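Long-range contacts in cell envelope-related transcriptional attenuator domain-containing protein (Streptococcus agalactiae, PDB 3OKZ), which is of unknown function but belongs to the LytR/CpsA/Psr family, whose members probably attach anionic glycopolymers to the bacterial cell wall: residues S11-E16 / V109-Q114; L47-P52 / K276-K281; K53-T58 / L238-S243. One frame throughout, in Å; residues are numbered along the deposited sequence.

Interaction 1. Residues S11-E16 / V109-Q114; sequences SHAIEE and VDYFMQ
The phenol of Y111 reaches from the start of strand 111-116 into the irregular turn 11-16, just ahead of strand 20-28, and illustrates how one hydroxyl can tie down a loop that lacks regular bonds of its own. Its OH accepts the backbone N-H of I14, with N to OH at 3.3 Å and an angle of 158° at the hydrogen. The N of A13 lies almost as near that oxygen, but its N-H points badly and makes no bond. Around the ring, I14 CD1 sits 4.0 Å above one face, offset toward the rim, while A13 CB touches the edge near the ring plane; the ring of F20 also meets Y111, the two planes roughly perpendicular. A second polar tie lies beside this one. S11 OG, anti to its own backbone N, donates to D110 OD2 over 3.1 Å, coming from above the carboxylate plane. The other oxygen, D110 OD1, takes the backbone N-H of S21 on strand 20-28, so each oxygen of this carboxylate has a donor. Within the turn, H12 ND1 donates in its ring plane to the anti lone pair of E15 OE1 at 3.0 Å. The I14 amide thus gives its hydrogen to a neutral phenol oxygen, whereas D110 receives two neutral donors, which would be consistent with a carboxylate that stays ionised.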
loop_
_atom_site.group_PDB
_atom_site.type_symbol
_atom_site.label_atom_id
_atom_site.label_comp_id
_atom_site.label_asym_id
_atom_site.label_seq_id
_atom_site.Cartn_x
_atom_site.Cartn_y
_atom_site.Cartn_z
ATOM N N SER A 11 -12.834 8.710 12.821
ATOM C CA SER A 11 -11.962 9.850 12.552
ATOM C C SER A 11 -12.780 10.875 11.789
ATOM O O SER A 11 -13.645 10.511 10.996
ATOM C CB SER A 11 -10.757 9.424 11.707
ATOM O OG SER A 11 -9.894 10.519 11.446
ATOM N N HIS A 12 -12.508 12.153 12.020
ATOM C CA HIS A 12 -13.254 13.204 11.343
ATOM C C HIS A 12 -12.347 14.117 10.537
ATOM O O HIS A 12 -12.772 15.176 10.084
ATOM C CB HIS A 12 -14.041 14.028 12.367
ATOM C CG HIS A 12 -14.995 13.213 13.185
ATOM N ND1 HIS A 12 -16.046 12.517 12.628
ATOM C CD2 HIS A 12 -15.043 12.966 14.515
ATOM C CE1 HIS A 12 -16.701 11.874 13.578
ATOM N NE2 HIS A 12 -16.112 12.129 14.733
ATOM N N ALA A 13 -11.104 13.691 10.352
ATOM C CA ALA A 13 -10.102 14.460 9.622
ATOM C C ALA A 13 -10.584 15.079 8.316
ATOM O O ALA A 13 -10.205 16.192 7.968
ATOM C CB ALA A 13 -8.885 13.587 9.362
ATOM N N ILE A 14 -11.415 14.360 7.582
ATOM C CA ILE A 14 -11.904 14.878 6.317
ATOM C C ILE A 14 -13.039 15.868 6.513
ATOM O O ILE A 14 -13.175 16.823 5.748
ATOM C CB ILE A 14 -12.357 13.728 5.392
ATOM C CG1 ILE A 14 -11.123 12.972 4.882
ATOM C CG2 ILE A 14 -13.184 14.274 4.238
ATOM C CD1 ILE A 14 -11.421 11.892 3.885
ATOM N N GLU A 15 -13.850 15.640 7.543
ATOM C CA GLU A 15 -14.970 16.527 7.839
ATOM C C GLU A 15 -14.459 17.834 8.414
ATOM O O GLU A 15 -15.214 18.790 8.568
ATOM C CB GLU A 15 -15.925 15.875 8.840
ATOM C CG GLU A 15 -16.488 14.556 8.361
ATOM C CD GLU A 15 -15.531 13.413 8.579
ATOM O OE1 GLU A 15 -15.626 12.783 9.651
ATOM O OE2 GLU A 15 -14.683 13.150 7.694
ATOM N N GLU A 16 -13.166 17.873 8.716
ATOM C CA GLU A 16 -12.549 19.055 9.295
ATOM C C GLU A 16 -11.348 19.504 8.478
ATOM O O GLU A 16 -10.529 20.283 8.952
ATOM C CB GLU A 16 -12.122 18.739 10.723
ATOM C CG GLU A 16 -13.200 17.989 11.481
ATOM C CD GLU A 16 -12.751 17.512 12.836
ATOM O OE1 GLU A 16 -13.570 16.874 13.529
ATOM O OE2 GLU A 16 -11.588 17.770 13.210
ATOM N N VAL A 109 -3.954 5.128 12.015
ATOM C CA VAL A 109 -4.221 5.339 10.594
ATOM C C VAL A 109 -5.660 5.787 10.326
ATOM O O VAL A 109 -6.569 4.966 10.262
ATOM C CB VAL A 109 -3.947 4.036 9.803
ATOM C CG1 VAL A 109 -4.119 4.277 8.320
ATOM C CG2 VAL A 109 -2.556 3.533 10.110
ATOM N N ASP A 110 -5.852 7.086 10.152
ATOM C CA ASP A 110 -7.165 7.667 9.888
ATOM C C ASP A 110 -8.145 6.808 9.081
ATOM O O ASP A 110 -9.205 6.415 9.574
ATOM C CB ASP A 110 -6.974 9.016 9.192
ATOM C CG ASP A 110 -6.485 10.086 10.134
ATOM O OD1 ASP A 110 -5.766 10.999 9.688
ATOM O OD2 ASP A 110 -6.833 10.020 11.327
ATOM N N TYR A 111 -7.795 6.518 7.837
ATOM C CA TYR A 111 -8.680 5.731 6.995
ATOM C C TYR A 111 -8.042 4.463 6.452
ATOM O O TYR A 111 -6.962 4.059 6.871
ATOM C CB TYR A 111 -9.213 6.600 5.848
ATOM C CG TYR A 111 -9.885 7.847 6.356
ATOM C CD1 TYR A 111 -9.165 9.023 6.546
ATOM C CD2 TYR A 111 -11.223 7.819 6.755
ATOM C CE1 TYR A 111 -9.759 10.142 7.131
ATOM C CE2 TYR A 111 -11.825 8.931 7.344
ATOM C CZ TYR A 111 -11.088 10.086 7.535
ATOM O OH TYR A 111 -11.669 11.158 8.172
ATOM N N PHE A 112 -8.723 3.837 5.507
ATOM C CA PHE A 112 -8.250 2.600 4.934
ATOM C C PHE A 112 -9.008 2.322 3.647
ATOM O O PHE A 112 -10.231 2.478 3.574
ATOM C CB PHE A 112 -8.496 1.476 5.942
ATOM C CG PHE A 112 -8.691 0.134 5.322
ATOM C CD1 PHE A 112 -7.595 -0.684 5.036
ATOM C CD2 PHE A 112 -9.974 -0.309 5.001
ATOM C CE1 PHE A 112 -7.767 -1.928 4.434
ATOM C CE2 PHE A 112 -10.165 -1.552 4.396
ATOM C CZ PHE A 112 -9.053 -2.364 4.111
HETATM N N MSE A 113 -8.278 1.907 2.625
HETATM C CA MSE A 113 -8.919 1.600 1.364
HETATM C C MSE A 113 -8.328 0.344 0.746
HETATM O O MSE A 113 -7.103 0.145 0.720
HETATM C CB MSE A 113 -8.772 2.771 0.400
HETATM C CG MSE A 113 -9.387 2.508 -0.960
HETATM SE SE MSE A 113 -9.219 3.985 -2.170
HETATM C CE MSE A 113 -10.897 4.849 -1.843
ATOM N N GLN A 114 -9.209 -0.519 0.262
ATOM C CA GLN A 114 -8.751 -1.739 -0.377
ATOM C C GLN A 114 -9.444 -1.907 -1.709
ATOM O O GLN A 114 -10.637 -1.624 -1.834
ATOM C CB GLN A 114 -8.994 -2.951 0.527
ATOM C CG GLN A 114 -10.443 -3.326 0.784
ATOM C CD GLN A 114 -10.550 -4.343 1.911
ATOM O OE1 GLN A 114 -9.615 -5.102 2.171
ATOM N NE2 GLN A 114 -11.692 -4.366 2.578
#

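Interaction 2. Residues L47-P52 / K276-K281; sequences LVTINP and KELDKK
T49, E277 and N51 carry the meeting of strand 41-51 with the last turn of helix 264-277. T49 points at the helix, and its OG1 takes the crowded position between backbone N and carbonyl carbon (chi1 64°), which turns the methyl CG2 toward E277 and L278. CB of T49 lies 3.9 Å from E277 CB, the two side chains crossing at about a right angle, while L278 CD1 packs against the same threonine, also crosswise. The hydroxyl of T49 is bonded to T58 OG1 on the adjoining strand. Beyond CB the chain of E277 bends at chi2, and its carboxylate makes a long, weak ion pair with K56. Two residues along the strand, N51 extends with CG anti to its backbone N. Its ND2 donates to the main-chain O of E277 at 3.0 Å, a fairly straight bond of 160° lying close to the amide plane of the asparagine and in the plane of the carbonyl. OD1 of N51 accepts the backbone N of T54, so both ends of the amide are used. A Schellman motif terminates the helix here, with D279 as its C-prime residue and its carboxylate paired to K18 and K53. Carbonyls at a helix C-terminus tend to carry partial negative charge, so the N51 amide probably meets a favourable acceptor, and a largely aliphatic contact adds one directional bond, which would favour this seating of the helix end on the strand.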
loop_
_atom_site.group_PDB
_atom_site.type_symbol
_atom_site.label_atom_id
_atom_site.label_comp_id
_atom_site.label_asym_id
_atom_site.label_seq_id
_atom_site.Cartn_x
_atom_site.Cartn_y
_atom_site.Cartn_z
ATOM N N LEU A 47 1.113 3.279 2.879
ATOM C CA LEU A 47 0.584 4.205 3.868
ATOM C C LEU A 47 0.643 5.569 3.189
ATOM O O LEU A 47 1.717 6.033 2.800
ATOM C CB LEU A 47 1.443 4.176 5.137
ATOM C CG LEU A 47 0.905 4.811 6.431
ATOM C CD1 LEU A 47 1.124 6.328 6.427
ATOM C CD2 LEU A 47 -0.569 4.462 6.588
ATOM N N VAL A 48 -0.517 6.195 3.018
ATOM C CA VAL A 48 -0.576 7.484 2.341
ATOM C C VAL A 48 -0.884 8.640 3.278
ATOM O O VAL A 48 -1.759 8.533 4.143
ATOM C CB VAL A 48 -1.669 7.486 1.243
ATOM C CG1 VAL A 48 -1.421 8.623 0.261
ATOM C CG2 VAL A 48 -1.713 6.135 0.534
ATOM N N THR A 49 -0.163 9.743 3.097
ATOM C CA THR A 49 -0.385 10.948 3.892
ATOM C C THR A 49 -0.854 12.020 2.933
ATOM O O THR A 49 -0.371 12.086 1.798
ATOM C CB THR A 49 0.892 11.490 4.528
ATOM O OG1 THR A 49 1.791 11.895 3.493
ATOM C CG2 THR A 49 1.548 10.457 5.394
ATOM N N ILE A 50 -1.794 12.845 3.395
ATOM C CA ILE A 50 -2.338 13.966 2.616
ATOM C C ILE A 50 -2.507 15.123 3.589
ATOM O O ILE A 50 -3.199 14.992 4.606
ATOM C CB ILE A 50 -3.732 13.661 2.002
ATOM C CG1 ILE A 50 -3.686 12.380 1.170
ATOM C CG2 ILE A 50 -4.171 14.822 1.124
ATOM C CD1 ILE A 50 -4.686 11.333 1.620
ATOM N N ASN A 51 -1.858 16.245 3.293
ATOM C CA ASN A 51 -1.943 17.419 4.155
ATOM C C ASN A 51 -2.465 18.591 3.344
ATOM O O ASN A 51 -1.713 19.235 2.607
ATOM C CB ASN A 51 -0.574 17.766 4.721
ATOM C CG ASN A 51 -0.646 18.842 5.771
ATOM O OD1 ASN A 51 -1.219 19.903 5.546
ATOM N ND2 ASN A 51 -0.062 18.575 6.930
ATOM N N PRO A 52 -3.763 18.893 3.481
ATOM C CA PRO A 52 -4.402 19.993 2.750
ATOM C C PRO A 52 -3.723 21.332 3.006
ATOM O O PRO A 52 -3.695 22.216 2.145
ATOM C CB PRO A 52 -5.832 19.951 3.271
ATOM C CG PRO A 52 -5.649 19.500 4.689
ATOM C CD PRO A 52 -4.660 18.371 4.528
ATOM N N LYS A 276 5.367 13.828 11.092
ATOM C CA LYS A 276 5.452 15.245 10.774
ATOM C C LYS A 276 4.383 15.609 9.742
ATOM O O LYS A 276 3.845 16.715 9.762
ATOM C CB LYS A 276 6.831 15.601 10.220
ATOM C CG LYS A 276 6.945 17.063 9.787
ATOM C CD LYS A 276 8.215 17.352 8.984
ATOM C CE LYS A 276 9.484 17.099 9.791
ATOM N NZ LYS A 276 10.722 17.399 9.015
ATOM N N GLU A 277 4.075 14.674 8.844
ATOM C CA GLU A 277 3.072 14.896 7.799
ATOM C C GLU A 277 1.661 15.022 8.355
ATOM O O GLU A 277 0.884 15.864 7.900
ATOM C CB GLU A 277 3.084 13.750 6.783
ATOM C CG GLU A 277 4.355 13.645 5.987
ATOM C CD GLU A 277 4.744 14.966 5.374
ATOM O OE1 GLU A 277 3.836 15.687 4.904
ATOM O OE2 GLU A 277 5.955 15.280 5.355
ATOM N N LEU A 278 1.322 14.172 9.321
ATOM C CA LEU A 278 -0.017 14.211 9.898
ATOM C C LEU A 278 -0.114 15.184 11.068
ATOM O O LEU A 278 -1.107 15.174 11.810
ATOM C CB LEU A 278 -0.454 12.816 10.360
ATOM C CG LEU A 278 -0.632 11.678 9.346
ATOM C CD1 LEU A 278 -0.853 12.243 7.938
ATOM C CD2 LEU A 278 0.583 10.779 9.378
ATOM N N ASP A 279 0.902 16.033 11.221
ATOM C CA ASP A 279 0.922 17.001 12.316
ATOM C C ASP A 279 0.835 16.260 13.650
ATOM O O ASP A 279 -0.051 16.523 14.472
ATOM C CB ASP A 279 -0.249 17.994 12.212
ATOM C CG ASP A 279 0.030 19.151 11.254
ATOM O OD1 ASP A 279 1.215 19.453 10.993
ATOM O OD2 ASP A 279 -0.944 19.777 10.776
ATOM N N LYS A 280 1.746 15.311 13.843
ATOM C CA LYS A 280 1.811 14.536 15.078
ATOM C C LYS A 280 3.188 14.726 15.689
ATOM O O LYS A 280 4.162 14.962 14.985
ATOM C CB LYS A 280 1.583 13.054 14.798
ATOM C CG LYS A 280 0.167 12.716 14.403
ATOM C CD LYS A 280 0.081 11.304 13.842
ATOM C CE LYS A 280 -1.350 10.924 13.542
ATOM N NZ LYS A 280 -2.150 10.829 14.785
ATOM N N LYS A 281 3.265 14.642 17.006
ATOM C CA LYS A 281 4.542 14.803 17.673
ATOM C C LYS A 281 5.403 13.603 17.301
ATOM O O LYS A 281 4.888 12.502 17.101
ATOM C CB LYS A 281 4.337 14.875 19.191
ATOM C CG LYS A 281 3.638 16.145 19.671
ATOM C CD LYS A 281 3.775 16.281 21.173
ATOM C CE LYS A 281 3.300 17.632 21.669
ATOM N NZ LYS A 281 3.467 17.747 23.152
#

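Interaction 3. Residues K53-T58 / L238-S243; sequences KTNKTT and LEHIKS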
loop_
_atom_site.group_PDB
_atom_site.type_symbol
_atom_site.label_atom_id
_atom_site.label_comp_id
_atom_site.label_asym_id
_atom_site.label_seq_id
_atom_site.Cartn_x
_atom_site.Cartn_y
_atom_site.Cartn_z
ATOM N N LYS A 53 -3.165 21.451 4.204
ATOM C CA LYS A 53 -2.485 22.656 4.651
ATOM C C LYS A 53 -1.175 22.880 3.890
ATOM O O LYS A 53 -1.083 23.787 3.062
ATOM C CB LYS A 53 -2.230 22.533 6.160
ATOM C CG LYS A 53 -1.965 23.821 6.902
ATOM C CD LYS A 53 -1.906 23.565 8.402
ATOM C CE LYS A 53 -0.805 22.575 8.764
ATOM N NZ LYS A 53 -0.717 22.336 10.231
ATOM N N THR A 54 -0.173 22.044 4.166
ATOM C CA THR A 54 1.136 22.149 3.522
ATOM C C THR A 54 1.047 21.841 2.038
ATOM O O THR A 54 2.040 21.963 1.308
ATOM C CB THR A 54 2.140 21.171 4.117
ATOM O OG1 THR A 54 1.813 19.837 3.690
ATOM C CG2 THR A 54 2.115 21.250 5.633
ATOM N N ASN A 55 -0.138 21.406 1.608
ATOM C CA ASN A 55 -0.390 21.091 0.205
ATOM C C ASN A 55 0.594 20.043 -0.331
ATOM O O ASN A 55 1.306 20.286 -1.307
ATOM C CB ASN A 55 -0.282 22.378 -0.613
ATOM C CG ASN A 55 -1.036 22.305 -1.905
ATOM O OD1 ASN A 55 -2.244 22.087 -1.913
ATOM N ND2 ASN A 55 -0.332 22.492 -3.013
ATOM N N LYS A 56 0.632 18.873 0.300
ATOM C CA LYS A 56 1.559 17.836 -0.124
ATOM C C LYS A 56 1.062 16.431 0.186
ATOM O O LYS A 56 0.185 16.234 1.028
ATOM C CB LYS A 56 2.916 18.070 0.544
ATOM C CG LYS A 56 4.013 17.077 0.142
ATOM C CD LYS A 56 5.378 17.470 0.736
ATOM C CE LYS A 56 5.338 17.578 2.263
ATOM N NZ LYS A 56 6.636 18.006 2.868
ATOM N N THR A 57 1.636 15.453 -0.505
ATOM C CA THR A 57 1.272 14.057 -0.311
ATOM C C THR A 57 2.499 13.156 -0.348
ATOM O O THR A 57 3.429 13.388 -1.120
ATOM C CB THR A 57 0.287 13.591 -1.397
ATOM O OG1 THR A 57 -0.982 14.215 -1.181
ATOM C CG2 THR A 57 0.123 12.078 -1.370
ATOM N N THR A 58 2.501 12.129 0.494
ATOM C CA THR A 58 3.610 11.185 0.526
ATOM C C THR A 58 3.075 9.766 0.519
ATOM O O THR A 58 2.027 9.485 1.105
ATOM C CB THR A 58 4.459 11.340 1.790
ATOM O OG1 THR A 58 3.768 10.754 2.904
ATOM C CG2 THR A 58 4.737 12.821 2.063
ATOM N N LEU A 238 -2.986 16.351 -3.944
ATOM C CA LEU A 238 -2.573 15.216 -4.754
ATOM C C LEU A 238 -1.673 15.651 -5.914
ATOM O O LEU A 238 -1.111 14.819 -6.622
ATOM C CB LEU A 238 -3.819 14.496 -5.269
ATOM C CG LEU A 238 -4.844 14.197 -4.163
ATOM C CD1 LEU A 238 -6.086 13.535 -4.749
ATOM C CD2 LEU A 238 -4.208 13.310 -3.100
ATOM N N GLU A 239 -1.519 16.959 -6.082
ATOM C CA GLU A 239 -0.717 17.522 -7.165
ATOM C C GLU A 239 0.783 17.295 -7.007
ATOM O O GLU A 239 1.542 17.470 -7.960
ATOM C CB GLU A 239 -0.985 19.026 -7.274
ATOM C CG GLU A 239 -1.251 19.555 -8.681
ATOM C CD GLU A 239 -2.636 19.200 -9.198
ATOM O OE1 GLU A 239 -3.114 19.882 -10.132
ATOM O OE2 GLU A 239 -3.247 18.241 -8.681
ATOM N N HIS A 240 1.212 16.929 -5.801
ATOM C CA HIS A 240 2.632 16.687 -5.533
ATOM C C HIS A 240 2.835 15.488 -4.610
ATOM O O HIS A 240 2.519 15.554 -3.419
ATOM C CB HIS A 240 3.265 17.920 -4.897
ATOM C CG HIS A 240 2.865 19.201 -5.549
ATOM N ND1 HIS A 240 1.714 19.878 -5.211
ATOM C CD2 HIS A 240 3.439 19.908 -6.550
ATOM C CE1 HIS A 240 1.594 20.946 -5.977
ATOM N NE2 HIS A 240 2.627 20.988 -6.799
ATOM N N ILE A 241 3.390 14.406 -5.157
ATOM C CA ILE A 241 3.599 13.185 -4.389
ATOM C C ILE A 241 5.063 12.794 -4.203
ATOM O O ILE A 241 5.807 12.662 -5.177
ATOM C CB ILE A 241 2.912 11.971 -5.064
ATOM C CG1 ILE A 241 1.603 12.381 -5.739
ATOM C CG2 ILE A 241 2.640 10.897 -4.029
ATOM C CD1 ILE A 241 0.504 12.745 -4.788
ATOM N N LYS A 242 5.469 12.594 -2.952
ATOM C CA LYS A 242 6.825 12.155 -2.644
ATOM C C LYS A 242 6.667 10.701 -2.228
ATOM O O LYS A 242 5.983 10.415 -1.253
ATOM C CB LYS A 242 7.419 12.949 -1.480
ATOM C CG LYS A 242 8.043 14.296 -1.837
ATOM C CD LYS A 242 8.478 15.028 -0.553
ATOM C CE LYS A 242 9.209 16.343 -0.822
ATOM N NZ LYS A 242 10.570 16.131 -1.402
ATOM N N SER A 243 7.293 9.791 -2.971
ATOM C CA SER A 243 7.212 8.353 -2.695
ATOM C C SER A 243 8.419 7.790 -1.941
ATOM O O SER A 243 9.572 8.112 -2.244
ATOM C CB SER A 243 7.047 7.588 -4.004
ATOM O OG SER A 243 6.007 8.155 -4.778
#
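T57 holds both backbone hydrogen bonds between these segments. Its N donates to H240 O at 3.0 Å, nearly along the C=O axis although bent at the hydrogen (135°), and its O accepts the N-H of K242 at 2.9 Å along a straighter path of 164°. I241 thus stands directly across from T57, between its two partners, and T58 follows opposite K242. Weaker CA-H...O contacts supplement the ladder, I241 CA to T57 O and T58 CA to K242 O, the latter at 3.1 Å. On one face of the sheet the side chains of T57 and I241 lie alongside each other and point the same way: CG1 of I241, anti to the carbonyl carbon, brings CD1 against CB and the methyl CG2 of T57. The threonine hydroxyl turns instead to L238, whose CD2 lies 3.9 Å from OG1, and makes a weak hydrogen bond to the main-chain O of S237, just before the 238-243 segment. This is the parallel pairing of strand 56-62 with strand 241-252, in the mixed central sheet of the LytR/CpsA/Psr fold. Strand 56-62 meets strand 41-51 along its other side through a hairpin, and N55 and K56 both face N51 there in a G1 beta bulge. N55 ND2 lies obliquely beside the H240 ring, 3.9 Å from CE1. The aliphatic parts of K56 and K242 cross obliquely, CD to CD 4.2 Å, and their ammonium groups stay apart, NZ to NZ 6.1 Å, as like charges would favour. Farther out, V48 and I50 pack against T57 from strand 41-51, and L198 of helix 178-200 touches L238.

Overall arrangement
All three interactions reach one mixed sheet, in which strands 111-116, 20-28, 41-51, 56-62 and 241-252 lie side by side in that order. Interaction 1 joins the N-terminal loop to strand 111-116; interaction 2 seats the end of helix 264-277 on strand 41-51; interaction 3 pairs the next two strands. Centres of interactions 2 and 3 are about 10 Å apart, with T57 CG2 packing on T49 O; those of 1 and 2 are about 12 Å apart, with V109 packing on L47. Segments of interaction 1 alternate with those of the other two, whereas 53-58 and 238-243 both fall between 47-52 and 276-281, so an N-terminal loop and a C-terminal helix are both held on the sheet.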